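Local coordinates for gamma-butyrobetaine hydroxylase-like N-terminal domain-containing protein (Acidithiobacillus ferrooxidans, PDB 3LUU) that is of unknown function but binds a zinc ion and belongs to the gamma-butyrobetaine hydroxylase-like N-terminal domain family, at residues H37-C42 with F81-N86; V64-V69 with V77-S82. One frame throughout, in Å; residues are numbered along the deposited sequence. Where two conformers were deposited one is given.

Contact 1. Residues H37-C42 with F81-N86. With ZN (zinc ion), chain B.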
ATOM      1  N   HIS A  37      -1.960  -7.799   2.446  1.00 15.37           N
ATOM      2  CA  HIS A  37      -1.229  -7.141   3.531  1.00 15.50           C
ATOM      3  C   HIS A  37      -1.681  -5.696   3.711  1.00 14.91           C
ATOM      4  O   HIS A  37      -1.997  -5.269   4.827  1.00 15.02           O
ATOM      5  CB  HIS A  37       0.267  -7.252   3.247  1.00 14.95           C
ATOM      6  CG  HIS A  37       1.156  -6.837   4.375  1.00 16.90           C
ATOM      7  ND1 HIS A  37       2.514  -6.691   4.217  1.00 18.36           N
ATOM      8  CD2 HIS A  37       0.898  -6.563   5.670  1.00 18.43           C
ATOM      9  CE1 HIS A  37       3.053  -6.337   5.364  1.00 21.61           C
ATOM     10  NE2 HIS A  37       2.094  -6.243   6.257  1.00 16.44           N
ATOM     11  N   LEU A  38      -1.781  -4.972   2.604  1.00 14.82           N
ATOM     12  CA  LEU A  38      -2.248  -3.588   2.640  1.00 14.49           C
ATOM     13  C   LEU A  38      -3.668  -3.484   3.245  1.00 14.59           C
ATOM     14  O   LEU A  38      -3.967  -2.611   4.075  1.00 15.97           O
ATOM     15  CB  LEU A  38      -2.205  -2.982   1.224  1.00 15.71           C
ATOM     16  CG  LEU A  38      -0.814  -2.739   0.621  1.00 15.77           C
ATOM     17  CD1 LEU A  38      -0.936  -2.590  -0.882  1.00 12.57           C
ATOM     18  CD2 LEU A  38      -0.158  -1.511   1.241  1.00 16.38           C
ATOM     19  N   ARG A  39      -4.535  -4.397   2.846  1.00 14.88           N
ATOM     20  CA  ARG A  39      -5.890  -4.390   3.353  1.00 15.68           C
ATOM     21  C   ARG A  39      -5.946  -4.695   4.845  1.00 15.18           C
ATOM     22  O   ARG A  39      -6.665  -4.024   5.591  1.00 13.67           O
ATOM     23  CB  ARG A  39      -6.752  -5.366   2.533  1.00 12.68           C
ATOM     24  CG  ARG A  39      -8.215  -5.461   2.950  1.00 16.67           C
ATOM     25  CD  ARG A  39      -8.922  -4.137   2.878  1.00 18.66           C
ATOM     26  NE  ARG A  39     -10.239  -4.220   3.479  1.00 20.04           N
ATOM     27  CZ  ARG A  39     -10.520  -3.977   4.759  1.00 28.36           C
ATOM     28  NH1 ARG A  39      -9.580  -3.622   5.615  1.00 22.84           N
ATOM     29  NH2 ARG A  39     -11.764  -4.098   5.193  1.00 28.49           N
ATOM     30  N   VAL A  40      -5.219  -5.708   5.301  1.00 17.30           N
ATOM     31  CA  VAL A  40      -5.337  -6.078   6.719  1.00 17.68           C
ATOM     32  C   VAL A  40      -4.626  -5.075   7.613  1.00 19.25           C
ATOM     33  O   VAL A  40      -4.947  -4.982   8.780  1.00 16.95           O
ATOM     34  CB  VAL A  40      -4.917  -7.536   7.011  1.00 20.56           C
ATOM     35  CG1 VAL A  40      -5.732  -8.509   6.126  1.00 18.26           C
ATOM     36  CG2 VAL A  40      -3.494  -7.747   6.780  1.00 20.11           C
ATOM     37  N   GLU A  41      -3.662  -4.337   7.068  1.00 20.19           N
ATOM     38  CA  GLU A  41      -3.003  -3.190   7.766  1.00 26.87           C
ATOM     39  C   GLU A  41      -3.563  -1.819   7.390  1.00 29.23           C
ATOM     40  O   GLU A  41      -2.928  -0.818   7.660  1.00 33.45           O
ATOM     41  CB  GLU A  41      -1.530  -3.112   7.367  1.00 29.28           C
ATOM     42  CG  GLU A  41      -0.740  -4.349   7.601  1.00 31.83           C
ATOM     43  CD  GLU A  41      -0.132  -4.352   8.940  1.00 37.32           C
ATOM     44  OE1 GLU A  41      -0.761  -3.722   9.815  1.00 29.56           O
ATOM     45  OE2 GLU A  41       0.966  -4.951   9.090  1.00 23.32           O
ATOM     46  N   CYS A  42      -4.698  -1.768   6.715  1.00 34.75           N
ATOM     47  CA  CYS A  42      -5.302  -0.509   6.297  1.00 41.06           C
ATOM     48  C   CYS A  42      -5.520   0.417   7.501  1.00 47.50           C
ATOM     49  O   CYS A  42      -6.322   0.071   8.362  1.00 48.92           O
ATOM     50  CB  CYS A  42      -6.634  -0.806   5.607  1.00 41.45           C
ATOM     51  SG  CYS A  42      -7.500   0.642   5.001  1.00 50.55           S
ATOM     52  N   PHE A  81     -10.326  -0.637  -2.220  1.00 17.23           N
ATOM     53  CA  PHE A  81     -10.282  -2.084  -2.197  1.00 17.71           C
ATOM     54  C   PHE A  81     -11.570  -2.696  -2.750  1.00 18.90           C
ATOM     55  O   PHE A  81     -12.626  -2.047  -2.807  1.00 16.34           O
ATOM     56  CB  PHE A  81     -10.041  -2.585  -0.767  1.00 15.68           C
ATOM     57  CG  PHE A  81      -8.687  -2.218  -0.206  1.00 15.52           C
ATOM     58  CD1 PHE A  81      -7.568  -2.982  -0.508  1.00 13.35           C
ATOM     59  CD2 PHE A  81      -8.548  -1.152   0.665  1.00 13.86           C
ATOM     60  CE1 PHE A  81      -6.315  -2.663   0.035  1.00 10.36           C
ATOM     61  CE2 PHE A  81      -7.305  -0.822   1.206  1.00 15.47           C
ATOM     62  CZ  PHE A  81      -6.187  -1.591   0.879  1.00 16.56           C
ATOM     63  N   SER A  82     -11.458  -3.954  -3.162  1.00 18.94           N
ATOM     64  CA  SER A  82     -12.553  -4.661  -3.814  1.00 18.83           C
ATOM     65  C   SER A  82     -13.672  -5.103  -2.841  1.00 21.47           C
ATOM     66  O   SER A  82     -14.756  -5.452  -3.282  1.00 22.99           O
ATOM     67  CB  SER A  82     -11.986  -5.833  -4.606  1.00 18.08           C
ATOM     68  OG  SER A  82     -11.450  -6.802  -3.739  1.00 15.78           O
ATOM     69  N   ASP A  83     -13.416  -5.085  -1.532  1.00 22.36           N
ATOM     70  CA  ASP A  83     -14.475  -5.305  -0.536  1.00 25.15           C
ATOM     71  C   ASP A  83     -15.275  -4.019  -0.157  1.00 28.88           C
ATOM     72  O   ASP A  83     -16.065  -4.073   0.770  1.00 36.04           O
ATOM     73  CB  ASP A  83     -13.926  -6.030   0.709  1.00 21.75           C
ATOM     74  CG  ASP A  83     -12.836  -5.243   1.431  1.00 25.13           C
ATOM     75  OD1 ASP A  83     -12.308  -4.257   0.885  1.00 22.61           O
ATOM     76  OD2 ASP A  83     -12.524  -5.588   2.573  1.00 30.20           O
ATOM     77  N   GLY A  84     -15.108  -2.902  -0.890  1.00 33.54           N
ATOM     78  CA  GLY A  84     -15.835  -1.605  -0.643  1.00 34.05           C
ATOM     79  C   GLY A  84     -15.060  -0.591   0.222  1.00 33.63           C
ATOM     80  O   GLY A  84     -15.386   0.617   0.303  1.00 31.18           O
ATOM     81  N   HIS A  85     -14.012  -1.086   0.868  1.00 33.26           N
ATOM     82  CA  HIS A  85     -13.283  -0.251   1.794  0.50 32.61           C
ATOM     83  C   HIS A  85     -12.336   0.671   1.016  1.00 32.38           C
ATOM     84  O   HIS A  85     -11.632   0.276   0.094  1.00 27.51           O
ATOM     85  CB  HIS A  85     -12.689  -1.103   2.913  0.50 32.46           C
ATOM     86  CG  HIS A  85     -13.748  -1.757   3.753  0.50 33.26           C
ATOM     87  ND1 HIS A  85     -14.306  -1.146   4.858  0.50 36.05           N
ATOM     88  CD2 HIS A  85     -14.413  -2.928   3.598  0.50 25.75           C
ATOM     89  CE1 HIS A  85     -15.232  -1.934   5.375  0.50 36.55           C
ATOM     90  NE2 HIS A  85     -15.317  -3.022   4.628  0.50 36.80           N
ATOM     91  N   ASN A  86     -12.406   1.937   1.358  1.00 35.17           N
ATOM     92  CA  ASN A  86     -11.855   2.994   0.492  1.00 39.45           C
ATOM     93  C   ASN A  86     -11.422   4.205   1.259  1.00 42.29           C
ATOM     94  O   ASN A  86     -10.951   5.180   0.678  1.00 42.99           O
ATOM     95  CB  ASN A  86     -12.901   3.425  -0.547  1.00 38.02           C
TER
HETATM   96 ZN    ZN B 101       2.415  -6.092   8.263  1.00 24.27          ZN
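R39 leaves the helix with CG anti to the backbone N (chi1 -180°) and a bend at chi2 (59°), which brings CD over the F81 ring, while D83 has its CG between its own backbone N and carbonyl carbon and holds its carboxylate toward the guanidinium. The contact joins the short helix 35-40 and the residues just after it to a type I beta turn, F81 to G84, that begins the connection between strands 76-81 and 89-91. CD of R39 makes a CH-pi contact, 3.7 Å from the centroid of the F81 ring and over its centre; CB of R39 reaches the same ring at CE1. In one of the two conformers modelled for H85, R39 NH2 lies over a face of the imidazole, offset toward the rim. Beyond CD, the guanidinium meets D83 tip to tip in a salt bridge. R39 NE donates to the syn lone pair of D83 OD2 at 2.8 Å, the oxygen lying slightly out of the guanidinium plane, and NH2 adds a weak bond to OD2. OD2 also pairs with K61 NZ, so two cationic side chains share it, an arrangement that would probably favour the ionised carboxylate. CZ of F81 packs against L38 CB at 4.2 Å, and L38 continues into a cluster with F90, L95 and L98. On the far side of the helix, the C-terminal residue E101 completes a zinc site through its main-chain O and OXT, and H37 NE2 and E41 OE2 bind the zinc ion, each at 2.0 Å.

Contact 2. Residues V64-V69 with V77-S82; sequences VSVVEV and VQLHFS
V66 and F81 face each other as a non-hydrogen-bonded antiparallel pair, their side chains crossing obliquely so that V66 CG2 touches the ring at CE1, 3.5 Å away. The V64 and F81 side chains cross at about a right angle, V64 CG1 packing against F81 CB. Farther along the same face, V69 and L79 run side by side and point the same way, with V69 CG2 3.7 Å from L79 CD2; V69 CG1 also meets V77 CG1. Between these pairs the strands form a classic beta bulge, in which two residues, V67 and E68, stand opposite the single residue H80. The carbonyl O of H80 accepts a 2.7 Å bond from V67 N and a weak one from E68 N, and H80 N returns an almost straight bond to E68 O. On the other face, the H80 ring turns an edge to E68 O, and its NE2 makes a weak bond to Q78 OE1. Just beyond strand 76-81 and before strand 66-72, S82 has OG between its backbone N and carbonyl carbon (chi1 67°), placed to accept a 2.9 Å bond from S65 N, while S82 N donates to S65 O. These bonds carry the pairing one residue beyond V66-F81. The hairpin forms two strands of a three-stranded antiparallel sheet in which 76-81 is central, flanked by 66-72 and 89-91; helix 35-40 adjoins the apolar face through R39 and F35, and F90 packs against L79 and F81.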
ATOM      1  N   VAL A  64      -8.879 -10.060  -1.564  1.00 19.86           N
ATOM      2  CA  VAL A  64      -9.164  -8.638  -1.779  1.00 20.01           C
ATOM      3  C   VAL A  64      -8.121  -8.045  -2.754  1.00 21.49           C
ATOM      4  O   VAL A  64      -6.946  -8.490  -2.789  1.00 24.93           O
ATOM      5  CB  VAL A  64      -9.313  -7.918  -0.403  1.00 20.96           C
ATOM      6  CG1 VAL A  64      -9.533  -6.453  -0.565  1.00 13.53           C
ATOM      7  CG2 VAL A  64     -10.545  -8.580   0.381  1.00 24.34           C
ATOM      8  N   SER A  65      -8.565  -7.133  -3.626  1.00 18.37           N
ATOM      9  CA  SER A  65      -7.637  -6.443  -4.498  1.00 21.07           C
ATOM     10  C   SER A  65      -7.727  -4.929  -4.331  1.00 20.00           C
ATOM     11  O   SER A  65      -8.701  -4.411  -3.812  1.00 15.10           O
ATOM     12  CB  SER A  65      -7.843  -6.850  -5.959  1.00 21.70           C
ATOM     13  OG  SER A  65      -9.064  -6.340  -6.442  1.00 32.55           O
ATOM     14  N   VAL A  66      -6.655  -4.238  -4.727  1.00 18.99           N
ATOM     15  CA  VAL A  66      -6.644  -2.797  -4.822  1.00 18.95           C
ATOM     16  C   VAL A  66      -7.193  -2.460  -6.209  1.00 18.06           C
ATOM     17  O   VAL A  66      -6.626  -2.833  -7.247  1.00 21.11           O
ATOM     18  CB  VAL A  66      -5.242  -2.220  -4.597  1.00 16.91           C
ATOM     19  CG1 VAL A  66      -5.218  -0.745  -4.903  1.00 19.36           C
ATOM     20  CG2 VAL A  66      -4.798  -2.502  -3.145  1.00 14.12           C
ATOM     21  N   VAL A  67      -8.334  -1.799  -6.217  1.00 15.56           N
ATOM     22  CA  VAL A  67      -8.994  -1.415  -7.457  1.00 17.96           C
ATOM     23  C   VAL A  67      -8.517  -0.064  -7.979  1.00 19.53           C
ATOM     24  O   VAL A  67      -8.500   0.148  -9.192  1.00 21.61           O
ATOM     25  CB  VAL A  67     -10.514  -1.512  -7.336  1.00 19.14           C
ATOM     26  CG1 VAL A  67     -10.878  -2.966  -7.061  1.00 21.59           C
ATOM     27  CG2 VAL A  67     -11.059  -0.600  -6.274  1.00 19.99           C
ATOM     28  N   GLU A  68      -8.081   0.827  -7.082  1.00 19.51           N
ATOM     29  CA  GLU A  68      -7.528   2.100  -7.481  1.00 20.55           C
ATOM     30  C   GLU A  68      -6.610   2.665  -6.430  1.00 18.44           C
ATOM     31  O   GLU A  68      -6.775   2.404  -5.259  1.00 19.40           O
ATOM     32  CB  GLU A  68      -8.663   3.094  -7.748  1.00 22.86           C
ATOM     33  CG  GLU A  68      -8.256   4.144  -8.766  1.00 36.53           C
ATOM     34  CD  GLU A  68      -9.414   4.978  -9.258  1.00 46.74           C
ATOM     35  OE1 GLU A  68     -10.579   4.707  -8.871  1.00 58.08           O
ATOM     36  OE2 GLU A  68      -9.140   5.922 -10.034  1.00 62.47           O
ATOM     37  N   VAL A  69      -5.629   3.426  -6.890  1.00 18.41           N
ATOM     38  CA  VAL A  69      -4.624   4.080  -6.067  1.00 15.29           C
ATOM     39  C   VAL A  69      -4.719   5.563  -6.447  1.00 17.92           C
ATOM     40  O   VAL A  69      -4.501   5.915  -7.610  1.00 14.73           O
ATOM     41  CB  VAL A  69      -3.212   3.538  -6.386  1.00 17.67           C
ATOM     42  CG1 VAL A  69      -2.158   4.340  -5.663  1.00 17.34           C
ATOM     43  CG2 VAL A  69      -3.101   2.031  -6.040  1.00 16.29           C
ATOM     44  N   VAL A  77      -1.253   8.073  -0.329  1.00 16.71           N
ATOM     45  CA  VAL A  77      -2.170   7.549  -1.332  1.00 17.96           C
ATOM     46  C   VAL A  77      -3.405   6.962  -0.615  1.00 18.92           C
ATOM     47  O   VAL A  77      -3.319   6.425   0.497  1.00 20.46           O
ATOM     48  CB  VAL A  77      -1.587   6.424  -2.283  1.00 18.17           C
ATOM     49  CG1 VAL A  77      -0.748   7.025  -3.406  1.00 22.28           C
ATOM     50  CG2 VAL A  77      -0.862   5.283  -1.493  1.00 19.59           C
ATOM     51  N   GLN A  78      -4.540   7.070  -1.284  1.00 16.76           N
ATOM     52  CA  GLN A  78      -5.767   6.462  -0.844  1.00 17.10           C
ATOM     53  C   GLN A  78      -5.882   5.180  -1.664  1.00 15.46           C
ATOM     54  O   GLN A  78      -5.825   5.217  -2.911  1.00 15.64           O
ATOM     55  CB  GLN A  78      -6.931   7.382  -1.168  1.00 16.14           C
ATOM     56  CG  GLN A  78      -8.290   6.873  -0.718  1.00 18.37           C
ATOM     57  CD  GLN A  78      -9.450   7.715  -1.256  1.00 23.38           C
ATOM     58  OE1 GLN A  78      -9.468   8.149  -2.438  1.00 26.01           O
ATOM     59  NE2 GLN A  78     -10.443   7.911  -0.415  1.00 30.73           N
ATOM     60  N   LEU A  79      -6.054   4.055  -0.994  1.00 14.08           N
ATOM     61  CA  LEU A  79      -6.248   2.788  -1.709  1.00 13.43           C
ATOM     62  C   LEU A  79      -7.736   2.429  -1.658  1.00 15.13           C
ATOM     63  O   LEU A  79      -8.373   2.524  -0.605  1.00 16.16           O
ATOM     64  CB  LEU A  79      -5.392   1.669  -1.128  1.00 14.72           C
ATOM     65  CG  LEU A  79      -3.884   1.861  -1.055  1.00 17.57           C
ATOM     66  CD1 LEU A  79      -3.233   0.559  -0.662  1.00 19.52           C
ATOM     67  CD2 LEU A  79      -3.335   2.428  -2.365  1.00 16.07           C
ATOM     68  N   HIS A  80      -8.305   2.093  -2.808  1.00 14.17           N
ATOM     69  CA  HIS A  80      -9.680   1.589  -2.887  1.00 15.84           C
ATOM     70  C   HIS A  80      -9.626   0.079  -3.081  1.00 17.46           C
ATOM     71  O   HIS A  80      -8.962  -0.414  -4.000  1.00 18.23           O
ATOM     72  CB  HIS A  80     -10.443   2.233  -4.038  1.00 15.06           C
ATOM     73  CG  HIS A  80     -10.570   3.710  -3.911  1.00 23.35           C
ATOM     74  ND1 HIS A  80     -11.760   4.326  -3.600  1.00 32.98           N
ATOM     75  CD2 HIS A  80      -9.647   4.692  -4.004  1.00 24.72           C
ATOM     76  CE1 HIS A  80     -11.565   5.629  -3.528  1.00 31.00           C
ATOM     77  NE2 HIS A  80     -10.296   5.877  -3.774  1.00 27.13           N
ATOM     78  N   PHE A  81     -10.326  -0.637  -2.220  1.00 17.23           N
ATOM     79  CA  PHE A  81     -10.282  -2.084  -2.197  1.00 17.71           C
ATOM     80  C   PHE A  81     -11.570  -2.696  -2.750  1.00 18.90           C
ATOM     81  O   PHE A  81     -12.626  -2.047  -2.807  1.00 16.34           O
ATOM     82  CB  PHE A  81     -10.041  -2.585  -0.767  1.00 15.68           C
ATOM     83  CG  PHE A  81      -8.687  -2.218  -0.206  1.00 15.52           C
ATOM     84  CD1 PHE A  81      -7.568  -2.982  -0.508  1.00 13.35           C
ATOM     85  CD2 PHE A  81      -8.548  -1.152   0.665  1.00 13.86           C
ATOM     86  CE1 PHE A  81      -6.315  -2.663   0.035  1.00 10.36           C
ATOM     87  CE2 PHE A  81      -7.305  -0.822   1.206  1.00 15.47           C
ATOM     88  CZ  PHE A  81      -6.187  -1.591   0.879  1.00 16.56           C
ATOM     89  N   SER A  82     -11.458  -3.954  -3.162  1.00 18.94           N
ATOM     90  CA  SER A  82     -12.553  -4.661  -3.814  1.00 18.83           C
ATOM     91  C   SER A  82     -13.672  -5.103  -2.841  1.00 21.47           C
ATOM     92  O   SER A  82     -14.756  -5.452  -3.282  1.00 22.99           O
ATOM     93  CB  SER A  82     -11.986  -5.833  -4.606  1.00 18.08           C
ATOM     94  OG  SER A  82     -11.450  -6.802  -3.739  1.00 15.78           O
TER

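In the fold
From the N terminus, the chain first forms the antiparallel sheet of strands 9-15, 20-25 and 30-34, then enters helix 35-40, where contact 1 begins. A long excursion, partly unmodelled, leads to residues 64-69, the start of contact 2, at the beginning of strand 66-72. The short hairpin turn brings the chain back as strand 76-81, closing contact 2, and a few residues later the turn at 81-86 closes contact 1. The smaller loop therefore lies within the larger, and their second segments overlap in F81 and S82. V64 also touches R39 and D83, joining the two contacts directly. Together they tie the helix that carries the zinc ligand H37, with E41 just after it, to the second sheet.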